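Local atomic coordinates of probable porin (Pseudomonas aeruginosa, PDB entry 4FSP), a protein that probably works as an outer-membrane porin of the OprD family, a beta-barrel through which small solutes would cross the membrane. Residues Ala25-Arg30 and Tyr403-Phe408; Asp57-Tyr62 and Gly70-Gly75; Gln225-Leu230 and Asp244-Leu249. All blocks are in the same frame, centred on the assembly; numbering follows the deposited sequence.

Contact 1. Residues Ala25-Arg30 and Tyr403-Phe408; sequences ASLALR and YELPLF
Leu27 and Leu405 form an antiparallel hydrogen-bonded pair where the first and last strands of the porin barrel, 24-38 and 394-406, meet and close the cylinder. Leu27 N gives a nearly straight bond of 2.7 Å to Leu405 O, and the bond is returned from Leu405 N to Leu27 O. Leu29 and Tyr403 repeat the pattern, Leu29 N standing 2.6 Å from Tyr403 O. This backbone seam is the close-fitting part; the leucine side chains on one face meet more loosely. On that face, probably lipid-facing since a detergent molecule touches Leu27, the CD2 methyls of Leu27 and Leu405 come only to 4.1 Å as the two chains cross obliquely. On the opposite face, presumably toward the lumen, Glu404 bends at chi2 (87°) and folds its carboxylate back over the first strand, with OE1 3.4 Å from Ala28 CB and OE2 in a weak, long contact with Ser26 OG. Beyond Pro406 the chain leaves the strand, yet Leu407 N still donates to Ala25 O at 2.8 Å, with Phe408 N adding a weak second bond to the same oxygen. The terminal ring of Phe408 turns one face to Ala25, whose CB makes a CH-pi contact 3.9 Å from the ring centroid.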
loop_
_atom_site.group_PDB
_atom_site.type_symbol
_atom_site.label_atom_id
_atom_site.label_comp_id
_atom_site.label_asym_id
_atom_site.label_seq_id
_atom_site.Cartn_x
_atom_site.Cartn_y
_atom_site.Cartn_z
ATOM N N ALA A 25 17.160 -16.238 -1.385
ATOM C CA ALA A 25 17.117 -15.327 -0.265
ATOM C C ALA A 25 17.959 -14.094 -0.542
ATOM O O ALA A 25 18.884 -14.115 -1.372
ATOM C CB ALA A 25 17.576 -16.018 1.024
ATOM N N SER A 26 17.614 -13.019 0.156
ATOM C CA SER A 26 18.342 -11.771 0.071
ATOM C C SER A 26 18.321 -11.078 1.419
ATOM O O SER A 26 17.481 -11.367 2.291
ATOM C CB SER A 26 17.691 -10.861 -0.955
ATOM O OG SER A 26 16.349 -10.601 -0.586
ATOM N N LEU A 27 19.257 -10.157 1.573
ATOM C CA LEU A 27 19.354 -9.328 2.747
ATOM C C LEU A 27 19.134 -7.898 2.287
ATOM O O LEU A 27 19.847 -7.416 1.395
ATOM C CB LEU A 27 20.755 -9.459 3.338
ATOM C CG LEU A 27 21.178 -8.407 4.367
ATOM C CD1 LEU A 27 20.382 -8.582 5.646
ATOM C CD2 LEU A 27 22.674 -8.485 4.655
ATOM N N ALA A 28 18.153 -7.212 2.870
ATOM C CA ALA A 28 17.961 -5.785 2.566
ATOM C C ALA A 28 18.478 -4.899 3.696
ATOM O O ALA A 28 18.215 -5.158 4.878
ATOM C CB ALA A 28 16.488 -5.470 2.254
ATOM N N LEU A 29 19.225 -3.860 3.326
ATOM C CA LEU A 29 19.774 -2.920 4.297
ATOM C C LEU A 29 19.075 -1.589 4.124
ATOM O O LEU A 29 18.999 -1.058 3.010
ATOM C CB LEU A 29 21.273 -2.736 4.073
ATOM C CG LEU A 29 22.145 -3.965 4.341
ATOM C CD1 LEU A 29 23.601 -3.680 4.015
ATOM C CD2 LEU A 29 22.011 -4.352 5.781
ATOM N N ARG A 30 18.560 -1.035 5.213
ATOM C CA ARG A 30 17.751 0.178 5.090
ATOM C C ARG A 30 18.027 1.170 6.208
ATOM O O ARG A 30 17.732 0.906 7.380
ATOM C CB ARG A 30 16.280 -0.202 5.096
ATOM C CG ARG A 30 15.343 0.791 4.471
ATOM C CD ARG A 30 14.045 0.061 4.173
ATOM N NE ARG A 30 12.860 0.866 4.438
ATOM C CZ ARG A 30 12.262 1.604 3.518
ATOM N NH1 ARG A 30 12.757 1.632 2.290
ATOM N NH2 ARG A 30 11.181 2.312 3.822
ATOM N N TYR A 403 19.976 -0.682 0.345
ATOM C CA TYR A 403 20.830 -1.606 -0.371
ATOM C C TYR A 403 20.244 -3.014 -0.290
ATOM O O TYR A 403 19.851 -3.471 0.792
ATOM C CB TYR A 403 22.255 -1.581 0.195
ATOM C CG TYR A 403 23.230 -2.291 -0.703
ATOM C CD1 TYR A 403 23.659 -1.707 -1.883
ATOM C CD2 TYR A 403 23.702 -3.551 -0.389
ATOM C CE1 TYR A 403 24.543 -2.352 -2.714
ATOM C CE2 TYR A 403 24.588 -4.207 -1.220
ATOM C CZ TYR A 403 25.005 -3.601 -2.379
ATOM O OH TYR A 403 25.885 -4.240 -3.216
ATOM N N GLU A 404 20.190 -3.690 -1.438
ATOM C CA GLU A 404 19.650 -5.049 -1.528
ATOM C C GLU A 404 20.732 -6.053 -1.934
ATOM O O GLU A 404 21.308 -5.943 -3.019
ATOM C CB GLU A 404 18.504 -5.099 -2.538
ATOM C CG GLU A 404 18.082 -6.502 -2.946
ATOM C CD GLU A 404 17.043 -7.084 -2.012
ATOM O OE1 GLU A 404 17.048 -6.710 -0.820
ATOM O OE2 GLU A 404 16.213 -7.903 -2.467
ATOM N N LEU A 405 20.991 -7.035 -1.071
ATOM C CA LEU A 405 22.074 -7.997 -1.279
ATOM C C LEU A 405 21.534 -9.415 -1.419
ATOM O O LEU A 405 21.032 -9.982 -0.449
ATOM C CB LEU A 405 23.056 -7.940 -0.107
ATOM C CG LEU A 405 24.177 -8.982 -0.058
ATOM C CD1 LEU A 405 25.165 -8.774 -1.195
ATOM C CD2 LEU A 405 24.886 -8.947 1.288
ATOM N N PRO A 406 21.630 -9.993 -2.630
ATOM C CA PRO A 406 21.203 -11.380 -2.872
ATOM C C PRO A 406 22.152 -12.377 -2.222
ATOM O O PRO A 406 23.361 -12.271 -2.425
ATOM C CB PRO A 406 21.284 -11.510 -4.397
ATOM C CG PRO A 406 22.291 -10.494 -4.809
ATOM C CD PRO A 406 22.104 -9.339 -3.861
ATOM N N LEU A 407 21.619 -13.329 -1.459
ATOM C CA LEU A 407 22.460 -14.294 -0.754
ATOM C C LEU A 407 22.617 -15.578 -1.548
ATOM O O LEU A 407 23.724 -16.084 -1.713
ATOM C CB LEU A 407 21.880 -14.587 0.627
ATOM C CG LEU A 407 21.674 -13.308 1.442
ATOM C CD1 LEU A 407 20.792 -13.548 2.655
ATOM C CD2 LEU A 407 23.022 -12.746 1.863
ATOM N N PHE A 408 21.493 -16.099 -2.023
ATOM C CA PHE A 408 21.453 -17.255 -2.913
ATOM C C PHE A 408 20.083 -17.301 -3.587
ATOM O O PHE A 408 19.883 -18.070 -4.516
ATOM C CB PHE A 408 21.728 -18.562 -2.159
ATOM C CG PHE A 408 20.823 -18.789 -0.974
ATOM C CD1 PHE A 408 19.570 -19.368 -1.136
ATOM C CD2 PHE A 408 21.229 -18.433 0.304
ATOM C CE1 PHE A 408 18.736 -19.579 -0.043
ATOM C CE2 PHE A 408 20.403 -18.643 1.392
ATOM C CZ PHE A 408 19.152 -19.219 1.221
#

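Contact 2. Residues Asp57-Tyr62 and Gly70-Gly75; sequences DYRSGY and GLDLLG. With C8E ((hydroxyethyloxy)tri(ethyloxy)octane), chain B; C8E ((hydroxyethyloxy)tri(ethyloxy)octane), chain H.
A beta hairpin of the barrel wall, strands 47-59 and 67-80, is joined here close to its turn, and Tyr58 and Leu73 form a hydrogen-bonded pair in it. Tyr58 N reaches Leu73 O at 2.9 Å, and Leu73 N answers to Tyr58 O. With CG anti to the backbone N (chi1 167°), the Tyr58 ring leans along the hairpin toward the turn: its CD2 packs obliquely on Leu73 CB, while Tyr58 CE2 lies 3.4 Å from Leu71 O. One ring face takes the alkyl tail of a detergent molecule, whose C1 sits over the centre; the opposite face has Ser60 N above its rim. The phenol hydroxyl is hydrogen-bonded to Ser23. An aromatic ring against a detergent tail is consistent with the lipid-facing surface of an outer-membrane barrel, and the reverse side of the same two strands carries the charges. There Arg59 NE makes a salt bridge to Asp57 OD1 at 3.1 Å, using the syn lone pair although the oxygen lies 28° out of the guanidinium plane. The Arg59 chain, bent at chi2, crosses Asp72 with Arg59 CD 3.4 Å from Asp72 OD1; the nearby charges probably attract, but no N-H of Arg59 is aimed at the Asp72 carboxylate, whose OD1 is instead salt-bridged to Lys113 on the next strand. Toward the turn, Ser60 brings its side chain into the pairing. Its N donates to Leu71 O, and its OG accepts from Leu71 N at 2.7 Å while giving its own proton to Gly61 O at 2.6 Å.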
loop_
_atom_site.group_PDB
_atom_site.type_symbol
_atom_site.label_atom_id
_atom_site.label_comp_id
_atom_site.label_asym_id
_atom_site.label_seq_id
_atom_site.Cartn_x
_atom_site.Cartn_y
_atom_site.Cartn_z
ATOM N N ASP A 57 15.112 -12.001 3.738
ATOM C CA ASP A 57 13.912 -12.442 3.030
ATOM C C ASP A 57 14.198 -13.749 2.312
ATOM O O ASP A 57 14.881 -13.767 1.294
ATOM C CB ASP A 57 13.455 -11.375 2.032
ATOM C CG ASP A 57 12.119 -11.706 1.373
ATOM O OD1 ASP A 57 11.700 -12.879 1.400
ATOM O OD2 ASP A 57 11.486 -10.789 0.805
ATOM N N TYR A 58 13.645 -14.833 2.849
ATOM C CA TYR A 58 13.851 -16.173 2.313
ATOM C C TYR A 58 12.577 -16.736 1.687
ATOM O O TYR A 58 11.499 -16.653 2.276
ATOM C CB TYR A 58 14.302 -17.108 3.435
ATOM C CG TYR A 58 14.240 -18.566 3.062
ATOM C CD1 TYR A 58 15.240 -19.144 2.290
ATOM C CD2 TYR A 58 13.192 -19.372 3.486
ATOM C CE1 TYR A 58 15.200 -20.496 1.943
ATOM C CE2 TYR A 58 13.133 -20.727 3.132
ATOM C CZ TYR A 58 14.143 -21.281 2.368
ATOM O OH TYR A 58 14.102 -22.622 2.026
ATOM N N ARG A 59 12.714 -17.340 0.509
ATOM C CA ARG A 59 11.587 -17.953 -0.196
ATOM C C ARG A 59 11.998 -19.344 -0.677
ATOM O O ARG A 59 12.861 -19.468 -1.553
ATOM C CB ARG A 59 11.200 -17.112 -1.422
ATOM C CG ARG A 59 10.918 -15.634 -1.155
ATOM C CD ARG A 59 9.528 -15.428 -0.604
ATOM N NE ARG A 59 9.292 -14.046 -0.188
ATOM C CZ ARG A 59 8.551 -13.168 -0.861
ATOM N NH1 ARG A 59 7.957 -13.520 -1.996
ATOM N NH2 ARG A 59 8.401 -11.935 -0.391
ATOM N N SER A 60 11.387 -20.388 -0.122
ATOM C CA SER A 60 11.713 -21.747 -0.547
ATOM C C SER A 60 11.083 -21.993 -1.907
ATOM O O SER A 60 10.234 -21.221 -2.349
ATOM C CB SER A 60 11.147 -22.771 0.427
ATOM O OG SER A 60 9.750 -22.964 0.171
ATOM N N GLY A 61 11.505 -23.065 -2.568
ATOM C CA GLY A 61 10.752 -23.611 -3.686
ATOM C C GLY A 61 9.636 -24.505 -3.145
ATOM O O GLY A 61 9.211 -24.348 -2.000
ATOM N N TYR A 62 9.180 -25.463 -3.948
ATOM C CA TYR A 62 8.070 -26.333 -3.550
ATOM C C TYR A 62 8.472 -27.788 -3.560
ATOM O O TYR A 62 9.210 -28.221 -4.452
ATOM C CB TYR A 62 6.862 -26.131 -4.490
ATOM C CG TYR A 62 6.176 -24.810 -4.254
ATOM C CD1 TYR A 62 5.208 -24.687 -3.271
ATOM C CD2 TYR A 62 6.523 -23.677 -4.985
ATOM C CE1 TYR A 62 4.581 -23.471 -3.028
ATOM C CE2 TYR A 62 5.890 -22.444 -4.750
ATOM C CZ TYR A 62 4.927 -22.357 -3.763
ATOM O OH TYR A 62 4.294 -21.167 -3.503
ATOM N N GLY A 70 5.597 -25.226 0.621
ATOM C CA GLY A 70 6.743 -24.333 0.716
ATOM C C GLY A 70 6.778 -23.504 1.987
ATOM O O GLY A 70 5.848 -23.542 2.803
ATOM N N LEU A 71 7.860 -22.750 2.157
ATOM C CA LEU A 71 8.050 -21.934 3.350
ATOM C C LEU A 71 8.740 -20.616 3.007
ATOM O O LEU A 71 9.799 -20.621 2.372
ATOM C CB LEU A 71 8.894 -22.703 4.362
ATOM C CG LEU A 71 9.329 -21.924 5.611
ATOM C CD1 LEU A 71 8.123 -21.549 6.454
ATOM C CD2 LEU A 71 10.313 -22.744 6.441
ATOM N N ASP A 72 8.127 -19.495 3.393
ATOM C CA ASP A 72 8.793 -18.192 3.342
ATOM C C ASP A 72 9.156 -17.771 4.754
ATOM O O ASP A 72 8.451 -18.108 5.731
ATOM C CB ASP A 72 7.908 -17.096 2.713
ATOM C CG ASP A 72 7.506 -17.412 1.291
ATOM O OD1 ASP A 72 8.170 -18.275 0.671
ATOM O OD2 ASP A 72 6.531 -16.798 0.780
ATOM N N LEU A 73 10.249 -17.022 4.859
ATOM C CA LEU A 73 10.717 -16.527 6.142
ATOM C C LEU A 73 11.117 -15.069 6.021
ATOM O O LEU A 73 11.844 -14.688 5.097
ATOM C CB LEU A 73 11.927 -17.336 6.617
ATOM C CG LEU A 73 11.623 -18.705 7.212
ATOM C CD1 LEU A 73 12.914 -19.455 7.501
ATOM C CD2 LEU A 73 10.840 -18.491 8.483
ATOM N N LEU A 74 10.642 -14.256 6.959
ATOM C CA LEU A 74 11.060 -12.867 7.048
ATOM C C LEU A 74 11.779 -12.620 8.372
ATOM O O LEU A 74 11.172 -12.680 9.445
ATOM C CB LEU A 74 9.858 -11.932 6.929
ATOM C CG LEU A 74 9.459 -11.415 5.541
ATOM C CD1 LEU A 74 8.279 -10.441 5.642
ATOM C CD2 LEU A 74 10.636 -10.754 4.836
ATOM N N GLY A 75 13.077 -12.356 8.294
ATOM C CA GLY A 75 13.845 -12.007 9.474
ATOM C C GLY A 75 14.106 -10.514 9.472
ATOM O O GLY A 75 14.680 -9.973 8.517
HETATM C C1 C8E B . 16.681 -20.799 5.936
HETATM C C2 C8E B . 16.997 -22.109 5.223
HETATM C C3 C8E B . 17.894 -21.885 4.010
HETATM C C4 C8E B . 17.728 -22.994 2.976
HETATM C C5 C8E B . 19.059 -23.442 2.383
HETATM C C6 C8E B . 18.914 -23.944 0.943
HETATM C C7 C8E B . 20.275 -24.086 0.263
HETATM C C8 C8E B . 20.204 -24.816 -1.074
HETATM O O9 C8E B . 19.979 -23.921 -2.144
HETATM C C10 C8E B . 21.103 -23.774 -2.983
HETATM C C11 C8E B . 20.679 -23.871 -4.444
HETATM O O12 C8E B . 20.405 -22.581 -4.932
HETATM C C13 C8E B . 21.581 -21.991 -5.440
HETATM C C2 C8E H . 12.097 -13.220 20.158
HETATM C C3 C8E H . 12.667 -12.524 18.931
HETATM C C4 C8E H . 12.732 -13.490 17.760
HETATM C C5 C8E H . 14.119 -13.505 17.133
HETATM C C6 C8E H . 14.129 -12.705 15.835
HETATM C C7 C8E H . 15.438 -12.881 15.069
HETATM C C8 C8E H . 15.291 -12.458 13.611
HETATM O O9 C8E H . 16.315 -11.552 13.253
HETATM C C10 C8E H . 16.861 -11.823 11.983
HETATM C C11 C8E H . 17.521 -10.559 11.438
HETATM O O12 C8E H . 18.356 -10.955 10.376
HETATM C C13 C8E H . 18.912 -9.902 9.625
HETATM C C14 C8E H . 20.202 -10.443 9.013
#

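Contact 3. Residues Gln225-Leu230 and Asp244-Leu249; sequences QHFLGL and DLRLAL. With C8E ((hydroxyethyloxy)tri(ethyloxy)octane), chain I.
Phe227 and Arg246 make the main side-chain contact between these two strands, the ring's CE2 lying 3.7 Å from Arg246 CB while the two groups cross at an angle. Phe227 CG is anti to the backbone N (chi1 168°), which lays the ring along its own strand, close over Gly229, which has no side chain there. Beneath the side chains, three hydrogen-bonded pairs tie the backbones, among them His226 N to Leu249 O at 2.7 Å and Leu247 N to Leu228 O at 2.9 Å. The strands, 223-235 and 240-252, form an antiparallel hairpin in the porin barrel. Leu228, Leu230, Leu245, Leu247 and Leu249 lie on one largely apolar face, probably the outer one, which His226 shares; His226 CE1 is 3.3 Å from C11 of a bound detergent. Asp244 holds the extended Arg246 in a salt bridge with two hydrogen bonds: Arg246 NE meets Asp244 OD1 at 2.9 Å and NH2 meets OD2 at 2.8 Å, a side-on grip nearly in the guanidinium plane but tilted from that of the carboxylate. Further out, Tyr302 receives Arg246 in a cation-pi contact, Pro131 touches Phe227, and His226 ND1 is hydrogen-bonded to Tyr214 OH on the preceding strand.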
loop_
_atom_site.group_PDB
_atom_site.type_symbol
_atom_site.label_atom_id
_atom_site.label_comp_id
_atom_site.label_asym_id
_atom_site.label_seq_id
_atom_site.Cartn_x
_atom_site.Cartn_y
_atom_site.Cartn_z
ATOM N N GLN A 225 -16.393 -3.027 4.064
ATOM C CA GLN A 225 -16.190 -2.107 2.953
ATOM C C GLN A 225 -16.288 -2.853 1.629
ATOM O O GLN A 225 -15.682 -3.907 1.464
ATOM C CB GLN A 225 -14.831 -1.423 3.085
ATOM C CG GLN A 225 -14.367 -0.601 1.886
ATOM C CD GLN A 225 -13.101 0.201 2.222
ATOM O OE1 GLN A 225 -12.022 -0.026 1.651
ATOM N NE2 GLN A 225 -13.230 1.131 3.167
ATOM N N HIS A 226 -17.077 -2.313 0.702
ATOM C CA HIS A 226 -17.156 -2.862 -0.649
ATOM C C HIS A 226 -16.315 -1.979 -1.554
ATOM O O HIS A 226 -16.382 -0.756 -1.462
ATOM C CB HIS A 226 -18.606 -2.872 -1.160
ATOM C CG HIS A 226 -19.519 -3.783 -0.399
ATOM N ND1 HIS A 226 -19.690 -5.114 -0.725
ATOM C CD2 HIS A 226 -20.331 -3.554 0.662
ATOM C CE1 HIS A 226 -20.555 -5.662 0.105
ATOM N NE2 HIS A 226 -20.965 -4.737 0.958
ATOM N N PHE A 227 -15.517 -2.595 -2.418
ATOM C CA PHE A 227 -14.696 -1.846 -3.367
ATOM C C PHE A 227 -15.003 -2.284 -4.783
ATOM O O PHE A 227 -15.133 -3.488 -5.050
ATOM C CB PHE A 227 -13.199 -2.085 -3.102
ATOM C CG PHE A 227 -12.305 -1.587 -4.207
ATOM C CD1 PHE A 227 -11.991 -2.400 -5.301
ATOM C CD2 PHE A 227 -11.794 -0.297 -4.171
ATOM C CE1 PHE A 227 -11.173 -1.929 -6.332
ATOM C CE2 PHE A 227 -10.968 0.181 -5.207
ATOM C CZ PHE A 227 -10.656 -0.640 -6.287
ATOM N N LEU A 228 -15.056 -1.320 -5.703
ATOM C CA LEU A 228 -15.200 -1.622 -7.130
ATOM C C LEU A 228 -14.266 -0.710 -7.882
ATOM O O LEU A 228 -14.257 0.498 -7.647
ATOM C CB LEU A 228 -16.638 -1.398 -7.613
ATOM C CG LEU A 228 -16.913 -1.750 -9.082
ATOM C CD1 LEU A 228 -16.681 -3.253 -9.331
ATOM C CD2 LEU A 228 -18.342 -1.370 -9.475
ATOM N N GLY A 229 -13.473 -1.283 -8.781
ATOM C CA GLY A 229 -12.463 -0.506 -9.470
ATOM C C GLY A 229 -12.274 -0.879 -10.930
ATOM O O GLY A 229 -12.559 -1.998 -11.356
ATOM N N LEU A 230 -11.772 0.065 -11.707
ATOM C CA LEU A 230 -11.543 -0.151 -13.131
ATOM C C LEU A 230 -10.239 0.534 -13.497
ATOM O O LEU A 230 -10.055 1.722 -13.190
ATOM C CB LEU A 230 -12.688 0.472 -13.952
ATOM C CG LEU A 230 -12.477 0.425 -15.476
ATOM C CD1 LEU A 230 -12.537 -1.011 -15.950
ATOM C CD2 LEU A 230 -13.521 1.283 -16.249
ATOM N N ASP A 244 -7.723 5.186 -13.571
ATOM C CA ASP A 244 -7.778 4.327 -12.401
ATOM C C ASP A 244 -8.981 4.870 -11.658
ATOM O O ASP A 244 -8.962 6.007 -11.193
ATOM C CB ASP A 244 -6.452 4.487 -11.610
ATOM C CG ASP A 244 -6.412 3.694 -10.293
ATOM O OD1 ASP A 244 -7.464 3.219 -9.808
ATOM O OD2 ASP A 244 -5.304 3.560 -9.706
ATOM N N LEU A 245 -10.051 4.089 -11.574
ATOM C CA LEU A 245 -11.276 4.594 -10.960
ATOM C C LEU A 245 -11.687 3.683 -9.818
ATOM O O LEU A 245 -11.634 2.460 -9.941
ATOM C CB LEU A 245 -12.402 4.697 -11.999
ATOM C CG LEU A 245 -12.103 5.538 -13.252
ATOM C CD1 LEU A 245 -13.188 5.335 -14.313
ATOM C CD2 LEU A 245 -11.951 7.026 -12.921
ATOM N N ARG A 246 -12.075 4.277 -8.695
ATOM C CA ARG A 246 -12.288 3.509 -7.483
ATOM C C ARG A 246 -13.512 4.008 -6.744
ATOM O O ARG A 246 -13.577 5.175 -6.370
ATOM C CB ARG A 246 -11.073 3.644 -6.550
ATOM C CG ARG A 246 -9.720 3.455 -7.232
ATOM C CD ARG A 246 -8.565 3.502 -6.225
ATOM N NE ARG A 246 -7.253 3.463 -6.883
ATOM C CZ ARG A 246 -6.088 3.557 -6.241
ATOM N NH1 ARG A 246 -6.052 3.705 -4.922
ATOM N NH2 ARG A 246 -4.960 3.504 -6.922
ATOM N N LEU A 247 -14.474 3.118 -6.531
ATOM C CA LEU A 247 -15.635 3.422 -5.704
ATOM C C LEU A 247 -15.601 2.494 -4.505
ATOM O O LEU A 247 -15.344 1.291 -4.657
ATOM C CB LEU A 247 -16.941 3.187 -6.480
ATOM C CG LEU A 247 -17.215 4.099 -7.680
ATOM C CD1 LEU A 247 -18.442 3.619 -8.451
ATOM C CD2 LEU A 247 -17.448 5.508 -7.193
ATOM N N ALA A 248 -15.859 3.030 -3.315
ATOM C CA ALA A 248 -15.945 2.161 -2.150
ATOM C C ALA A 248 -17.109 2.572 -1.264
ATOM O O ALA A 248 -17.441 3.756 -1.174
ATOM C CB ALA A 248 -14.619 2.151 -1.362
ATOM N N LEU A 249 -17.737 1.582 -0.632
ATOM C CA LEU A 249 -18.877 1.809 0.256
ATOM C C LEU A 249 -18.603 1.139 1.587
ATOM O O LEU A 249 -18.337 -0.069 1.639
ATOM C CB LEU A 249 -20.164 1.234 -0.342
ATOM C CG LEU A 249 -21.383 1.237 0.599
ATOM C CD1 LEU A 249 -21.834 2.658 0.836
ATOM C CD2 LEU A 249 -22.540 0.416 0.037
HETATM C C4 C8E I . -18.580 -10.263 -8.459
HETATM C C5 C8E I . -19.158 -9.263 -7.469
HETATM C C6 C8E I . -19.744 -9.923 -6.225
HETATM C C7 C8E I . -20.546 -8.870 -5.468
HETATM C C8 C8E I . -21.185 -9.387 -4.186
HETATM O O9 C8E I . -21.591 -8.291 -3.387
HETATM C C10 C8E I . -22.581 -8.635 -2.435
HETATM C C11 C8E I . -22.800 -7.459 -1.491
HETATM O O12 C8E I . -23.620 -7.799 -0.388
#

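In the fold
The three contacts sample one antiparallel barrel and show two ways of building it. Contacts 2 and 3 lie within hairpins of strands consecutive in the chain, contact 2 closing before contact 3 opens, and both are nested inside the long loop that contact 1 closes by bringing the first and last strands together. Contacts 1 and 2 have centres 14 Å apart and touch directly, because strands 24-38 and 47-59 are neighbours: Ser26 O and Asp57 N are 2.8 Å apart, a probable hydrogen bond. Contact 3 lies on the opposite side of the chain's centre from contact 1, their centres about 36 Å apart; its centre is about 33 Å from that of contact 2. Local hairpins thus extend the wall, and a single terminal pairing seals it.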